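Local coordinates for uncharacterized protein (Escherichia coli O157:H7, PDB 4R29) that probably transfers a methyl group from S-adenosyl-L-methionine to a zinc-finger cysteine of host TAB2 and TAB3, blocking NF-kappa-B activation, at residues K66-Y77 and P120-I131. The protein carries 1 engineered substitution. Sequence-based numbering, arbitrary orientation.
Sequences KARRFSYMKTMY and PDLHALCELPDI
Arg69 grips Asp121 side-on, its NE reaching OD1 at 2.7 Å and its NH2 reaching OD2 at 3.1 Å. Guanidinium and carboxylate are nearly coplanar, 27° between their planes, and OD1 is met on its syn lone pair. Bends at chi2 and chi3 fold the arginine back so that NE and NH2 face the acid together, and the pair of bonds restrains the rotation of both groups. On the far flank of the helix pair a second salt bridge forms: Lys66, with CG anti to the backbone N (chi1 -178°), runs past His123 CB and places NZ 2.6 Å from Glu127 OE2, above the carboxylate plane. The other oxygen of this acid, OE1, lies over the centre of the Phe70 ring, while Lys74 CD sits toward the rim of the opposite face.

Between the two bridges, the methyl of Ala124 is a knob in a hole lined by Lys66, Arg69, Phe70 and Met73. Met73 runs extended beside it, SD 3.6 Å from Ala124 CB, and its CE goes on to Leu125 CG at 3.9 Å. Farther along, Pro129 CD sits over the Tyr77 ring, 4.2 Å from its centroid, a CH-pi contact, while Ile131 CG1 meets the ring edge.

Helix segments 66-76 and 120-125 thus cross at -50° with Ala124 as a single knob, joining helix 59-76 to the turns that lead into edge strand 131-137 of the Rossmann-like methyltransferase fold.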
loop_
_atom_site.group_PDB
_atom_site.type_symbol
_atom_site.label_atom_id
_atom_site.label_comp_id
_atom_site.label_asym_id
_atom_site.label_seq_id
_atom_site.Cartn_x
_atom_site.Cartn_y
_atom_site.Cartn_z
ATOM N N LYS A 66 -15.353 -9.361 -4.259
ATOM C CA LYS A 66 -14.809 -8.277 -5.058
ATOM C C LYS A 66 -15.909 -7.355 -5.591
ATOM O O LYS A 66 -15.776 -6.133 -5.548
ATOM C CB LYS A 66 -13.963 -8.791 -6.223
ATOM C CG LYS A 66 -13.357 -7.653 -7.049
ATOM C CD LYS A 66 -12.627 -8.165 -8.273
ATOM C CE LYS A 66 -12.797 -7.204 -9.457
ATOM N NZ LYS A 66 -12.304 -7.784 -10.747
ATOM N N ALA A 67 -16.987 -7.941 -6.098
ATOM C CA ALA A 67 -18.071 -7.140 -6.655
ATOM C C ALA A 67 -18.704 -6.276 -5.580
ATOM O O ALA A 67 -18.996 -5.110 -5.830
ATOM C CB ALA A 67 -19.113 -8.020 -7.330
ATOM N N ARG A 68 -18.909 -6.839 -4.384
ATOM C CA ARG A 68 -19.454 -6.062 -3.261
ATOM C C ARG A 68 -18.522 -4.912 -2.849
ATOM O O ARG A 68 -18.957 -3.778 -2.644
ATOM C CB ARG A 68 -19.742 -6.948 -2.040
ATOM C CG ARG A 68 -21.043 -7.754 -2.118
ATOM C CD ARG A 68 -21.341 -8.491 -0.806
ATOM N NE ARG A 68 -20.245 -9.379 -0.409
ATOM C CZ ARG A 68 -20.202 -10.685 -0.667
ATOM N NH1 ARG A 68 -21.200 -11.271 -1.317
ATOM N NH2 ARG A 68 -19.157 -11.409 -0.275
ATOM N N ARG A 69 -17.239 -5.203 -2.719
ATOM C CA ARG A 69 -16.288 -4.168 -2.358
ATOM C C ARG A 69 -16.200 -3.096 -3.453
ATOM O O ARG A 69 -16.096 -1.904 -3.158
ATOM C CB ARG A 69 -14.931 -4.796 -2.067
ATOM C CG ARG A 69 -14.991 -5.811 -0.937
ATOM C CD ARG A 69 -15.417 -5.156 0.379
ATOM N NE ARG A 69 -14.314 -4.400 0.963
ATOM C CZ ARG A 69 -14.452 -3.491 1.918
ATOM N NH1 ARG A 69 -15.649 -3.213 2.402
ATOM N NH2 ARG A 69 -13.390 -2.862 2.391
ATOM N N PHE A 70 -16.286 -3.525 -4.709
ATOM C CA PHE A 70 -16.192 -2.606 -5.846
ATOM C C PHE A 70 -17.356 -1.611 -5.871
ATOM O O PHE A 70 -17.165 -0.427 -6.158
ATOM C CB PHE A 70 -16.093 -3.376 -7.165
ATOM C CG PHE A 70 -15.819 -2.508 -8.365
ATOM C CD1 PHE A 70 -14.784 -1.575 -8.352
ATOM C CD2 PHE A 70 -16.577 -2.648 -9.526
ATOM C CE1 PHE A 70 -14.510 -0.779 -9.482
ATOM C CE2 PHE A 70 -16.324 -1.861 -10.643
ATOM C CZ PHE A 70 -15.284 -0.923 -10.623
ATOM N N SER A 71 -18.554 -2.090 -5.539
ATOM C CA SER A 71 -19.718 -1.214 -5.436
ATOM C C SER A 71 -19.496 -0.181 -4.356
ATOM O O SER A 71 -19.764 1.005 -4.547
ATOM C CB SER A 71 -20.971 -2.018 -5.091
ATOM O OG SER A 71 -21.326 -2.837 -6.180
ATOM N N TYR A 72 -19.044 -0.653 -3.203
ATOM C CA TYR A 72 -18.705 0.227 -2.097
ATOM C C TYR A 72 -17.737 1.322 -2.566
ATOM O O TYR A 72 -17.925 2.489 -2.249
ATOM C CB TYR A 72 -18.107 -0.606 -0.959
ATOM C CG TYR A 72 -17.338 0.161 0.105
ATOM C CD1 TYR A 72 -17.785 1.380 0.586
ATOM C CD2 TYR A 72 -16.183 -0.358 0.653
ATOM C CE1 TYR A 72 -17.088 2.068 1.577
ATOM C CE2 TYR A 72 -15.486 0.316 1.635
ATOM C CZ TYR A 72 -15.941 1.526 2.093
ATOM O OH TYR A 72 -15.239 2.186 3.080
ATOM N N MET A 73 -16.710 0.944 -3.326
ATOM C CA MET A 73 -15.710 1.907 -3.786
ATOM C C MET A 73 -16.272 2.932 -4.775
ATOM O O MET A 73 -15.915 4.121 -4.752
ATOM C CB MET A 73 -14.521 1.176 -4.403
ATOM C CG MET A 73 -13.659 0.444 -3.382
ATOM S SD MET A 73 -12.342 -0.475 -4.187
ATOM C CE MET A 73 -11.541 -1.260 -2.781
ATOM N N LYS A 74 -17.161 2.461 -5.637
ATOM C CA LYS A 74 -17.776 3.306 -6.654
ATOM C C LYS A 74 -18.667 4.348 -6.012
ATOM O O LYS A 74 -18.700 5.494 -6.447
ATOM C CB LYS A 74 -18.557 2.447 -7.646
ATOM C CG LYS A 74 -17.666 1.695 -8.631
ATOM C CD LYS A 74 -18.501 0.952 -9.666
ATOM C CE LYS A 74 -19.432 -0.059 -8.997
ATOM N NZ LYS A 74 -20.300 -0.728 -10.010
ATOM N N THR A 75 -19.374 3.949 -4.958
ATOM C CA THR A 75 -20.174 4.887 -4.191
ATOM C C THR A 75 -19.293 5.982 -3.564
ATOM O O THR A 75 -19.647 7.164 -3.594
ATOM C CB THR A 75 -21.014 4.165 -3.087
ATOM O OG1 THR A 75 -21.810 3.119 -3.679
ATOM C CG2 THR A 75 -21.949 5.164 -2.382
ATOM N N MET A 76 -18.146 5.593 -3.002
ATOM C CA MET A 76 -17.288 6.565 -2.318
ATOM C C MET A 76 -16.359 7.305 -3.281
ATOM O O MET A 76 -15.740 8.288 -2.913
ATOM C CB MET A 76 -16.457 5.883 -1.232
ATOM C CG MET A 76 -17.273 5.110 -0.202
ATOM S SD MET A 76 -18.573 6.129 0.500
ATOM C CE MET A 76 -17.664 7.547 1.124
ATOM N N TYR A 77 -16.244 6.824 -4.513
ATOM C CA TYR A 77 -15.342 7.475 -5.451
ATOM C C TYR A 77 -15.685 8.935 -5.636
ATOM O O TYR A 77 -16.842 9.307 -5.795
ATOM C CB TYR A 77 -15.357 6.801 -6.822
ATOM C CG TYR A 77 -14.432 7.465 -7.833
ATOM C CD1 TYR A 77 -13.071 7.149 -7.873
ATOM C CD2 TYR A 77 -14.914 8.393 -8.749
ATOM C CE1 TYR A 77 -12.224 7.742 -8.794
ATOM C CE2 TYR A 77 -14.076 8.985 -9.682
ATOM C CZ TYR A 77 -12.741 8.649 -9.702
ATOM O OH TYR A 77 -11.906 9.221 -10.617
ATOM N N PRO A 120 -9.340 -9.159 -2.646
ATOM C CA PRO A 120 -10.466 -8.583 -3.385
ATOM C C PRO A 120 -10.471 -7.053 -3.446
ATOM O O PRO A 120 -10.762 -6.520 -4.508
ATOM C CB PRO A 120 -11.683 -9.101 -2.614
ATOM C CG PRO A 120 -11.222 -10.401 -2.078
ATOM C CD PRO A 120 -9.792 -10.171 -1.680
ATOM N N ASP A 121 -10.166 -6.372 -2.342
ATOM C CA ASP A 121 -10.111 -4.909 -2.330
ATOM C C ASP A 121 -9.069 -4.394 -3.318
ATOM O O ASP A 121 -9.285 -3.412 -4.012
ATOM C CB ASP A 121 -9.744 -4.394 -0.932
ATOM C CG ASP A 121 -10.913 -4.388 0.012
ATOM O OD1 ASP A 121 -12.014 -4.807 -0.388
ATOM O OD2 ASP A 121 -10.732 -3.958 1.165
ATOM N N LEU A 122 -7.914 -5.045 -3.339
ATOM C CA LEU A 122 -6.828 -4.617 -4.199
ATOM C C LEU A 122 -7.303 -4.688 -5.655
ATOM O O LEU A 122 -7.041 -3.785 -6.448
ATOM C CB LEU A 122 -5.579 -5.488 -3.962
ATOM C CG LEU A 122 -4.430 -5.322 -4.968
ATOM C CD1 LEU A 122 -3.968 -3.846 -5.043
ATOM C CD2 LEU A 122 -3.234 -6.288 -4.707
ATOM N N HIS A 123 -8.005 -5.766 -6.001
ATOM C CA HIS A 123 -8.494 -5.920 -7.368
ATOM C C HIS A 123 -9.577 -4.898 -7.707
ATOM O O HIS A 123 -9.577 -4.332 -8.793
ATOM C CB HIS A 123 -8.937 -7.367 -7.637
ATOM C CG HIS A 123 -7.785 -8.305 -7.796
ATOM N ND1 HIS A 123 -7.042 -8.760 -6.723
ATOM C CD2 HIS A 123 -7.192 -8.812 -8.903
ATOM C CE1 HIS A 123 -6.060 -9.526 -7.164
ATOM N NE2 HIS A 123 -6.129 -9.578 -8.479
ATOM N N ALA A 124 -10.483 -4.650 -6.765
ATOM C CA ALA A 124 -11.536 -3.652 -6.955
ATOM C C ALA A 124 -10.950 -2.244 -7.126
ATOM O O ALA A 124 -11.432 -1.448 -7.949
ATOM C CB ALA A 124 -12.539 -3.686 -5.787
ATOM N N LEU A 125 -9.916 -1.948 -6.335
ATOM C CA LEU A 125 -9.266 -0.642 -6.325
ATOM C C LEU A 125 -8.727 -0.275 -7.706
ATOM O O LEU A 125 -8.812 0.885 -8.143
ATOM C CB LEU A 125 -8.080 -0.675 -5.361
ATOM C CG LEU A 125 -8.114 0.112 -4.068
ATOM C CD1 LEU A 125 -6.664 0.283 -3.624
ATOM C CD2 LEU A 125 -8.793 1.479 -4.239
ATOM N N CYS A 126 -8.141 -1.274 -8.363
ATOM C CA CYS A 126 -7.516 -1.124 -9.670
ATOM C C CYS A 126 -8.489 -0.893 -10.820
ATOM O O CYS A 126 -8.066 -0.563 -11.936
ATOM C CB CYS A 126 -6.671 -2.355 -9.970
ATOM S SG CYS A 126 -5.161 -2.385 -9.013
ATOM N N GLU A 127 -9.782 -1.063 -10.549
ATOM C CA GLU A 127 -10.798 -0.851 -11.570
ATOM C C GLU A 127 -11.489 0.520 -11.493
ATOM O O GLU A 127 -12.426 0.777 -12.237
ATOM C CB GLU A 127 -11.824 -1.998 -11.561
ATOM C CG GLU A 127 -11.191 -3.393 -11.703
ATOM C CD GLU A 127 -12.222 -4.537 -11.695
ATOM O OE1 GLU A 127 -13.377 -4.320 -11.261
ATOM O OE2 GLU A 127 -11.871 -5.663 -12.121
ATOM N N LEU A 128 -11.021 1.399 -10.611
ATOM C CA LEU A 128 -11.582 2.749 -10.493
ATOM C C LEU A 128 -10.905 3.751 -11.433
ATOM O O LEU A 128 -9.702 3.666 -11.672
ATOM C CB LEU A 128 -11.461 3.244 -9.052
ATOM C CG LEU A 128 -12.237 2.463 -7.990
ATOM C CD1 LEU A 128 -11.714 2.789 -6.592
ATOM C CD2 LEU A 128 -13.757 2.716 -8.103
ATOM N N PRO A 129 -11.666 4.724 -11.955
ATOM C CA PRO A 129 -11.012 5.616 -12.926
ATOM C C PRO A 129 -9.907 6.438 -12.255
ATOM O O PRO A 129 -10.106 6.916 -11.127
ATOM C CB PRO A 129 -12.149 6.537 -13.409
ATOM C CG PRO A 129 -13.454 5.866 -12.944
ATOM C CD PRO A 129 -13.070 5.102 -11.694
ATOM N N ASP A 130 -8.769 6.567 -12.939
ATOM C CA ASP A 130 -7.643 7.397 -12.502
ATOM C C ASP A 130 -7.015 6.942 -11.181
ATOM O O ASP A 130 -6.315 7.708 -10.526
ATOM C CB ASP A 130 -8.061 8.856 -12.395
ATOM C CG ASP A 130 -8.798 9.333 -13.630
ATOM O OD1 ASP A 130 -8.171 9.348 -14.713
ATOM O OD2 ASP A 130 -10.001 9.676 -13.516
ATOM N N ILE A 131 -7.285 5.699 -10.796
ATOM C CA ILE A 131 -6.702 5.113 -9.604
ATOM C C ILE A 131 -5.606 4.116 -9.993
ATOM O O ILE A 131 -5.888 3.100 -10.631
ATOM C CB ILE A 131 -7.776 4.400 -8.766
ATOM C CG1 ILE A 131 -8.895 5.379 -8.404
ATOM C CG2 ILE A 131 -7.169 3.816 -7.514
ATOM C CD1 ILE A 131 -8.430 6.520 -7.547
#